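PDB 6EO5: PpBBE-like 1 D396N from Physcomitrella patens subsp. patens, which probably oxidises cellobiose as a flavin-dependent berberine bridge enzyme-like oxidase carrying a bicovalently attached FAD. Local coordinates for residues Asn329-Leu343 with His386-Trp399. Sequence-based numbering, arbitrary orientation.
Sequences NTFKAKSIYVNGPGL and HRNSLYSIQMVASW
With CG turned opposite its carbonyl carbon (chi1 -83°), Tyr337 lays its ring on that of His386, whose CG is likewise opposite, though at chi1 -41°. The two form an offset stack, centroids 4.5 Å apart and planes 21° from parallel, in which Tyr337 CE2 lies over the imidazole 3.3 Å from His386 CG and His386 CB sits over the phenol face. Along the phenol's CD1-CE1 side, Ser389 OG and Ser392 CB approach obliquely from opposite sides of the ring plane, Ser392 CB 3.6 Å from Tyr337 CE1. Replacing Tyr337 by an alanine is likely to leave the His386 imidazole without its stacking partner and open a gap between it and Ser392. On the sheet's opposite face, Val338 CB rests over the ring of Tyr391, with Val338 CG2 3.6 Å from Tyr391 CE1, and Ile336 CG2 meets Met395 CE at 3.6 Å. At the far end Thr330 CG2 packs over the indole of Trp399, while Asn329 ND2 donates a hydrogen bond to Ser398 OG (2.9 Å), close to its amide plane. Paired backbone bonds join Lys332 to Ala397, Lys334 to Met395 and Ile336 to Ile393; both lysines form salt bridges with Asp433. Leu390 and Tyr391 both face Val338 in a classic beta bulge ending the antiparallel ladder. Strand 331-338 borders the seven-stranded sheet, and the neighbouring strand's Gln394 side chain lies about 6 Å from the bound FAD.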
ATOM      1  N   ASN A 329      12.541  -0.935   9.582  1.00 56.88           N
ATOM      2  CA  ASN A 329      12.150  -1.967  10.532  1.00 57.29           C
ATOM      3  C   ASN A 329      12.649  -3.305   9.986  1.00 56.89           C
ATOM      4  O   ASN A 329      13.108  -3.388   8.844  1.00 56.22           O
ATOM      5  CB  ASN A 329      10.625  -1.946  10.740  1.00 55.69           C
ATOM      6  CG  ASN A 329      10.164  -2.808  11.911  1.00 58.36           C
ATOM      7  OD1 ASN A 329      10.957  -3.185  12.778  1.00 61.57           O
ATOM      8  ND2 ASN A 329       8.866  -3.109  11.944  1.00 53.41           N
ATOM      9  N   THR A 330      12.583  -4.352  10.812  1.00 53.07           N
ATOM     10  CA  THR A 330      12.877  -5.721  10.372  1.00 56.19           C
ATOM     11  C   THR A 330      11.752  -6.628  10.839  1.00 58.47           C
ATOM     12  O   THR A 330      11.539  -6.775  12.048  1.00 61.46           O
ATOM     13  CB  THR A 330      14.215  -6.228  10.912  1.00 55.11           C
ATOM     14  OG1 THR A 330      15.256  -5.363  10.455  1.00 65.32           O
ATOM     15  CG2 THR A 330      14.486  -7.636  10.413  1.00 55.13           C
ATOM     16  N   PHE A 331      11.042  -7.246   9.893  1.00 53.81           N
ATOM     17  CA  PHE A 331       9.745  -7.801  10.245  1.00 54.83           C
ATOM     18  C   PHE A 331       9.291  -8.815   9.214  1.00 54.24           C
ATOM     19  O   PHE A 331       9.775  -8.843   8.080  1.00 57.42           O
ATOM     20  CB  PHE A 331       8.685  -6.687  10.390  1.00 55.58           C
ATOM     21  CG  PHE A 331       8.433  -5.889   9.120  1.00 50.73           C
ATOM     22  CD1 PHE A 331       9.179  -4.755   8.835  1.00 52.20           C
ATOM     23  CD2 PHE A 331       7.418  -6.249   8.239  1.00 50.28           C
ATOM     24  CE1 PHE A 331       8.937  -4.009   7.676  1.00 53.91           C
ATOM     25  CE2 PHE A 331       7.164  -5.507   7.075  1.00 49.17           C
ATOM     26  CZ  PHE A 331       7.929  -4.392   6.794  1.00 53.62           C
ATOM     27  N   LYS A 332       8.345  -9.648   9.635  1.00 54.45           N
ATOM     28  CA  LYS A 332       7.515 -10.438   8.739  1.00 52.34           C
ATOM     29  C   LYS A 332       6.076  -9.952   8.880  1.00 54.97           C
ATOM     30  O   LYS A 332       5.586  -9.768  10.000  1.00 53.06           O
ATOM     31  CB  LYS A 332       7.626 -11.927   9.056  1.00 51.68           C
ATOM     32  CG  LYS A 332       6.646 -12.807   8.300  1.00 53.96           C
ATOM     33  CD  LYS A 332       6.944 -12.834   6.816  1.00 51.11           C
ATOM     34  CE  LYS A 332       5.904 -13.664   6.102  1.00 49.48           C
ATOM     35  NZ  LYS A 332       6.035 -13.552   4.633  1.00 52.22           N
ATOM     36  N   ALA A 333       5.412  -9.715   7.749  1.00 56.29           N
ATOM     37  CA  ALA A 333       4.026  -9.263   7.730  1.00 54.00           C
ATOM     38  C   ALA A 333       3.151 -10.250   6.956  1.00 53.41           C
ATOM     39  O   ALA A 333       3.589 -10.860   5.974  1.00 52.30           O
ATOM     40  CB  ALA A 333       3.913  -7.861   7.118  1.00 50.65           C
ATOM     41  N   LYS A 334       1.911 -10.417   7.420  1.00 50.66           N
ATOM     42  CA  LYS A 334       0.895 -11.190   6.712  1.00 49.91           C
ATOM     43  C   LYS A 334      -0.414 -10.409   6.746  1.00 52.12           C
ATOM     44  O   LYS A 334      -0.567  -9.460   7.520  1.00 56.03           O
ATOM     45  CB  LYS A 334       0.720 -12.585   7.331  1.00 49.80           C
ATOM     46  CG  LYS A 334       2.033 -13.345   7.485  1.00 47.27           C
ATOM     47  CD  LYS A 334       1.879 -14.723   8.115  1.00 45.43           C
ATOM     48  CE  LYS A 334       1.142 -15.697   7.220  1.00 44.78           C
ATOM     49  NZ  LYS A 334       1.898 -16.044   5.981  1.00 50.26           N
ATOM     50  N   SER A 335      -1.369 -10.788   5.899  1.00 52.89           N
ATOM     51  CA  SER A 335      -2.673 -10.124   5.929  1.00 50.58           C
ATOM     52  C   SER A 335      -3.775 -11.124   5.591  1.00 53.01           C
ATOM     53  O   SER A 335      -3.513 -12.252   5.135  1.00 48.87           O
ATOM     54  CB  SER A 335      -2.722  -8.920   4.974  1.00 48.12           C
ATOM     55  OG  SER A 335      -2.928  -9.325   3.628  1.00 46.81           O
ATOM     56  N   ILE A 336      -5.022 -10.702   5.821  1.00 48.44           N
ATOM     57  CA  ILE A 336      -6.189 -11.531   5.532  1.00 48.31           C
ATOM     58  C   ILE A 336      -7.403 -10.624   5.438  1.00 51.95           C
ATOM     59  O   ILE A 336      -7.399  -9.510   5.960  1.00 55.27           O
ATOM     60  CB  ILE A 336      -6.380 -12.619   6.619  1.00 50.71           C
ATOM     61  CG1 ILE A 336      -6.954 -13.900   6.007  1.00 48.27           C
ATOM     62  CG2 ILE A 336      -7.217 -12.096   7.769  1.00 46.59           C
ATOM     63  CD1 ILE A 336      -6.928 -15.059   6.947  1.00 45.57           C
ATOM     64  N   TYR A 337      -8.453 -11.099   4.764  1.00 51.91           N
ATOM     65  CA  TYR A 337      -9.722 -10.379   4.680  1.00 49.72           C
ATOM     66  C   TYR A 337     -10.811 -11.117   5.456  1.00 51.17           C
ATOM     67  O   TYR A 337     -10.873 -12.353   5.443  1.00 52.61           O
ATOM     68  CB  TYR A 337     -10.164 -10.189   3.224  1.00 48.29           C
ATOM     69  CG  TYR A 337      -9.521  -9.008   2.539  1.00 51.50           C
ATOM     70  CD1 TYR A 337      -9.940  -7.690   2.816  1.00 52.89           C
ATOM     71  CD2 TYR A 337      -8.490  -9.195   1.618  1.00 49.07           C
ATOM     72  CE1 TYR A 337      -9.331  -6.588   2.182  1.00 48.33           C
ATOM     73  CE2 TYR A 337      -7.876  -8.114   0.989  1.00 50.94           C
ATOM     74  CZ  TYR A 337      -8.296  -6.820   1.271  1.00 53.55           C
ATOM     75  OH  TYR A 337      -7.668  -5.777   0.630  1.00 53.35           O
ATOM     76  N   VAL A 338     -11.665 -10.349   6.126  1.00 49.15           N
ATOM     77  CA  VAL A 338     -12.793 -10.860   6.896  1.00 51.93           C
ATOM     78  C   VAL A 338     -14.068 -10.288   6.298  1.00 52.94           C
ATOM     79  O   VAL A 338     -14.145  -9.081   6.031  1.00 55.71           O
ATOM     80  CB  VAL A 338     -12.690 -10.484   8.384  1.00 52.62           C
ATOM     81  CG1 VAL A 338     -13.847 -11.078   9.154  1.00 50.37           C
ATOM     82  CG2 VAL A 338     -11.354 -10.944   8.964  1.00 52.34           C
ATOM     83  N   ASN A 339     -15.055 -11.147   6.077  1.00 52.29           N
ATOM     84  CA  ASN A 339     -16.331 -10.743   5.504  1.00 54.24           C
ATOM     85  C   ASN A 339     -17.332 -10.411   6.606  1.00 58.57           C
ATOM     86  O   ASN A 339     -17.198 -10.855   7.752  1.00 54.30           O
ATOM     87  CB  ASN A 339     -16.903 -11.843   4.618  1.00 49.33           C
ATOM     88  CG  ASN A 339     -16.134 -12.020   3.337  1.00 54.79           C
ATOM     89  OD1 ASN A 339     -15.396 -11.137   2.900  1.00 57.47           O
ATOM     90  ND2 ASN A 339     -16.309 -13.174   2.715  1.00 59.77           N
ATOM     91  N   GLY A 340     -18.341  -9.615   6.246  1.00 63.43           N
ATOM     92  CA  GLY A 340     -19.444  -9.346   7.154  1.00 54.03           C
ATOM     93  C   GLY A 340     -20.084 -10.651   7.607  1.00 57.59           C
ATOM     94  O   GLY A 340     -20.180 -11.596   6.831  1.00 56.50           O
ATOM     95  N   PRO A 341     -20.527 -10.721   8.868  1.00 59.11           N
ATOM     96  CA  PRO A 341     -20.514  -9.649   9.863  1.00 58.05           C
ATOM     97  C   PRO A 341     -19.256  -9.652  10.702  1.00 57.59           C
ATOM     98  O   PRO A 341     -19.223  -8.986  11.735  1.00 64.60           O
ATOM     99  CB  PRO A 341     -21.727  -9.979  10.726  1.00 56.56           C
ATOM    100  CG  PRO A 341     -21.751 -11.481  10.729  1.00 53.32           C
ATOM    101  CD  PRO A 341     -21.202 -11.928   9.382  1.00 53.76           C
ATOM    102  N   GLY A 342     -18.242 -10.404  10.277  1.00 55.72           N
ATOM    103  CA  GLY A 342     -16.975 -10.398  10.978  1.00 53.83           C
ATOM    104  C   GLY A 342     -16.638 -11.725  11.623  1.00 56.31           C
ATOM    105  O   GLY A 342     -17.208 -12.771  11.291  1.00 58.53           O
ATOM    106  N   LEU A 343     -15.683 -11.698  12.540  1.00 55.29           N
ATOM    107  CA  LEU A 343     -15.356 -12.900  13.282  1.00 55.84           C
ATOM    108  C   LEU A 343     -16.470 -13.217  14.271  1.00 54.23           C
ATOM    109  O   LEU A 343     -17.013 -12.328  14.928  1.00 56.94           O
ATOM    110  CB  LEU A 343     -14.020 -12.732  14.011  1.00 54.56           C
ATOM    111  CG  LEU A 343     -12.796 -12.429  13.138  1.00 54.79           C
ATOM    112  CD1 LEU A 343     -11.582 -12.139  13.993  1.00 54.53           C
ATOM    113  CD2 LEU A 343     -12.520 -13.568  12.177  1.00 49.59           C
ATOM    114  N   HIS A 386     -10.905  -7.508  -3.983  1.00 51.61           N
ATOM    115  CA  HIS A 386     -11.405  -7.553  -2.611  1.00 50.58           C
ATOM    116  C   HIS A 386     -12.461  -6.470  -2.420  1.00 55.23           C
ATOM    117  O   HIS A 386     -12.233  -5.418  -1.817  1.00 58.57           O
ATOM    118  CB  HIS A 386     -10.242  -7.412  -1.642  1.00 52.99           C
ATOM    119  CG  HIS A 386      -9.037  -8.188  -2.066  1.00 52.77           C
ATOM    120  ND1 HIS A 386      -9.003  -9.569  -2.069  1.00 51.16           N
ATOM    121  CD2 HIS A 386      -7.839  -7.779  -2.547  1.00 52.49           C
ATOM    122  CE1 HIS A 386      -7.830  -9.975  -2.522  1.00 51.48           C
ATOM    123  NE2 HIS A 386      -7.102  -8.908  -2.814  1.00 54.37           N
ATOM    124  N   ARG A 387     -13.652  -6.752  -2.942  1.00 51.34           N
ATOM    125  CA  ARG A 387     -14.728  -5.774  -3.003  1.00 50.18           C
ATOM    126  C   ARG A 387     -15.919  -6.163  -2.136  1.00 52.85           C
ATOM    127  O   ARG A 387     -17.000  -5.585  -2.299  1.00 50.47           O
ATOM    128  CB  ARG A 387     -15.179  -5.587  -4.451  1.00 48.61           C
ATOM    129  CG  ARG A 387     -14.048  -5.284  -5.410  1.00 50.55           C
ATOM    130  CD  ARG A 387     -13.548  -3.884  -5.197  1.00 53.86           C
ATOM    131  NE  ARG A 387     -12.643  -3.467  -6.263  1.00 58.35           N
ATOM    132  CZ  ARG A 387     -12.114  -2.250  -6.336  1.00 59.63           C
ATOM    133  NH1 ARG A 387     -12.419  -1.352  -5.404  1.00 57.17           N
ATOM    134  NH2 ARG A 387     -11.290  -1.933  -7.331  1.00 55.70           N
ATOM    135  N   ASN A 388     -15.754  -7.140  -1.225  1.00 49.85           N
ATOM    136  CA  ASN A 388     -16.892  -7.657  -0.469  1.00 50.23           C
ATOM    137  C   ASN A 388     -16.540  -8.019   0.974  1.00 53.54           C
ATOM    138  O   ASN A 388     -17.236  -8.843   1.590  1.00 52.39           O
ATOM    139  CB  ASN A 388     -17.493  -8.877  -1.169  1.00 46.27           C
ATOM    140  CG  ASN A 388     -18.953  -9.084  -0.823  1.00 52.12           C
ATOM    141  OD1 ASN A 388     -19.746  -8.133  -0.804  1.00 55.11           O
ATOM    142  ND2 ASN A 388     -19.320 -10.322  -0.534  1.00 49.71           N
ATOM    143  N   SER A 389     -15.502  -7.416   1.536  1.00 53.34           N
ATOM    144  CA  SER A 389     -15.087  -7.683   2.903  1.00 56.84           C
ATOM    145  C   SER A 389     -15.601  -6.599   3.838  1.00 56.49           C
ATOM    146  O   SER A 389     -15.939  -5.489   3.420  1.00 56.66           O
ATOM    147  CB  SER A 389     -13.566  -7.734   3.001  1.00 55.13           C
ATOM    148  OG  SER A 389     -13.073  -6.409   2.829  1.00 58.32           O
ATOM    149  N   LEU A 390     -15.632  -6.930   5.131  1.00 54.87           N
ATOM    150  CA  LEU A 390     -15.876  -5.899   6.132  1.00 52.35           C
ATOM    151  C   LEU A 390     -14.586  -5.149   6.455  1.00 56.59           C
ATOM    152  O   LEU A 390     -14.577  -3.911   6.482  1.00 51.14           O
ATOM    153  CB  LEU A 390     -16.483  -6.521   7.389  1.00 50.67           C
ATOM    154  CG  LEU A 390     -16.935  -5.584   8.505  1.00 54.57           C
ATOM    155  CD1 LEU A 390     -17.943  -4.529   8.003  1.00 47.90           C
ATOM    156  CD2 LEU A 390     -17.505  -6.396   9.675  1.00 50.58           C
ATOM    157  N   TYR A 391     -13.484  -5.877   6.666  1.00 55.74           N
ATOM    158  CA  TYR A 391     -12.202  -5.249   6.956  1.00 52.55           C
ATOM    159  C   TYR A 391     -11.064  -6.198   6.589  1.00 54.85           C
ATOM    160  O   TYR A 391     -11.262  -7.406   6.425  1.00 53.42           O
ATOM    161  CB  TYR A 391     -12.116  -4.824   8.430  1.00 47.95           C
ATOM    162  CG  TYR A 391     -12.292  -5.948   9.426  1.00 50.84           C
ATOM    163  CD1 TYR A 391     -11.213  -6.759   9.790  1.00 50.40           C
ATOM    164  CD2 TYR A 391     -13.524  -6.183  10.028  1.00 50.49           C
ATOM    165  CE1 TYR A 391     -11.365  -7.773  10.701  1.00 53.47           C
ATOM    166  CE2 TYR A 391     -13.686  -7.198  10.950  1.00 48.64           C
ATOM    167  CZ  TYR A 391     -12.604  -7.994  11.281  1.00 54.74           C
ATOM    168  OH  TYR A 391     -12.748  -9.021  12.195  1.00 58.13           O
ATOM    169  N   SER A 392      -9.867  -5.626   6.454  1.00 50.72           N
ATOM    170  CA  SER A 392      -8.626  -6.369   6.288  1.00 46.13           C
ATOM    171  C   SER A 392      -7.879  -6.402   7.615  1.00 50.90           C
ATOM    172  O   SER A 392      -8.068  -5.529   8.462  1.00 53.36           O
ATOM    173  CB  SER A 392      -7.739  -5.714   5.234  1.00 50.79           C
ATOM    174  OG  SER A 392      -7.416  -4.376   5.621  1.00 51.58           O
ATOM    175  N   ILE A 393      -7.022  -7.406   7.799  1.00 51.40           N
ATOM    176  CA  ILE A 393      -6.156  -7.472   8.977  1.00 53.07           C
ATOM    177  C   ILE A 393      -4.707  -7.380   8.516  1.00 53.28           C
ATOM    178  O   ILE A 393      -4.242  -8.223   7.738  1.00 55.20           O
ATOM    179  CB  ILE A 393      -6.368  -8.754   9.803  1.00 56.89           C
ATOM    180  CG1 ILE A 393      -7.835  -8.972  10.171  1.00 53.29           C
ATOM    181  CG2 ILE A 393      -5.535  -8.687  11.075  1.00 52.34           C
ATOM    182  CD1 ILE A 393      -8.043 -10.208  11.037  1.00 52.50           C
ATOM    183  N   GLN A 394      -3.984  -6.385   9.016  1.00 53.44           N
ATOM    184  CA  GLN A 394      -2.541  -6.314   8.819  1.00 53.74           C
ATOM    185  C   GLN A 394      -1.848  -6.881  10.057  1.00 54.64           C
ATOM    186  O   GLN A 394      -2.089  -6.410  11.176  1.00 56.18           O
ATOM    187  CB  GLN A 394      -2.083  -4.883   8.541  1.00 48.91           C
ATOM    188  CG  GLN A 394      -0.660  -4.823   8.010  1.00 50.94           C
ATOM    189  CD  GLN A 394      -0.050  -3.438   8.072  1.00 52.70           C
ATOM    190  OE1 GLN A 394       1.155  -3.267   7.868  1.00 54.68           O
ATOM    191  NE2 GLN A 394      -0.873  -2.444   8.362  1.00 47.02           N
ATOM    192  N   MET A 395      -0.994  -7.887   9.852  1.00 48.72           N
ATOM    193  CA  MET A 395      -0.326  -8.617  10.930  1.00 50.82           C
ATOM    194  C   MET A 395       1.183  -8.472  10.776  1.00 52.43           C
ATOM    195  O   MET A 395       1.762  -9.023   9.835  1.00 57.02           O
ATOM    196  CB  MET A 395      -0.718 -10.093  10.901  1.00 47.88           C
ATOM    197  CG  MET A 395      -2.162 -10.331  10.557  1.00 48.86           C
ATOM    198  SD  MET A 395      -2.433 -12.020  10.021  1.00 53.51           S
ATOM    199  CE  MET A 395      -4.184 -12.049   9.706  1.00 48.96           C
ATOM    200  N   VAL A 396       1.825  -7.767  11.707  1.00 50.37           N
ATOM    201  CA  VAL A 396       3.253  -7.460  11.639  1.00 52.63           C
ATOM    202  C   VAL A 396       3.935  -7.985  12.899  1.00 55.11           C
ATOM    203  O   VAL A 396       3.468  -7.719  14.012  1.00 55.11           O
ATOM    204  CB  VAL A 396       3.502  -5.944  11.494  1.00 55.83           C
ATOM    205  CG1 VAL A 396       4.991  -5.655  11.352  1.00 54.40           C
ATOM    206  CG2 VAL A 396       2.723  -5.366  10.320  1.00 51.55           C
ATOM    207  N   ALA A 397       5.038  -8.726  12.726  1.00 57.17           N
ATOM    208  CA  ALA A 397       5.900  -9.153  13.830  1.00 55.25           C
ATOM    209  C   ALA A 397       7.330  -8.715  13.548  1.00 55.88           C
ATOM    210  O   ALA A 397       7.876  -9.023  12.485  1.00 56.44           O
ATOM    211  CB  ALA A 397       5.854 -10.665  14.038  1.00 50.98           C
ATOM    212  N   SER A 398       7.935  -8.015  14.507  1.00 56.50           N
ATOM    213  CA  SER A 398       9.218  -7.355  14.320  1.00 54.69           C
ATOM    214  C   SER A 398      10.277  -7.964  15.226  1.00 61.52           C
ATOM    215  O   SER A 398       9.974  -8.644  16.213  1.00 62.22           O
ATOM    216  CB  SER A 398       9.121  -5.850  14.609  1.00 57.98           C
ATOM    217  OG  SER A 398       8.147  -5.229  13.792  1.00 54.81           O
ATOM    218  N   TRP A 399      11.537  -7.710  14.871  1.00 61.20           N
ATOM    219  CA  TRP A 399      12.657  -8.067  15.727  1.00 58.47           C
ATOM    220  C   TRP A 399      13.821  -7.136  15.440  1.00 59.68           C
ATOM    221  O   TRP A 399      13.908  -6.533  14.370  1.00 57.84           O
ATOM    222  CB  TRP A 399      13.080  -9.532  15.555  1.00 61.28           C
ATOM    223  CG  TRP A 399      13.471  -9.985  14.162  1.00 63.66           C
ATOM    224  CD1 TRP A 399      14.743 -10.099  13.657  1.00 64.69           C
ATOM    225  CD2 TRP A 399      12.588 -10.444  13.121  1.00 62.71           C
ATOM    226  NE1 TRP A 399      14.702 -10.587  12.368  1.00 64.37           N
ATOM    227  CE2 TRP A 399      13.394 -10.808  12.018  1.00 62.13           C
ATOM    228  CE3 TRP A 399      11.200 -10.584  13.018  1.00 55.51           C
ATOM    229  CZ2 TRP A 399      12.853 -11.296  10.824  1.00 58.79           C
ATOM    230  CZ3 TRP A 399      10.668 -11.071  11.836  1.00 58.47           C
ATOM    231  CH2 TRP A 399      11.492 -11.420  10.752  1.00 57.29           C
TER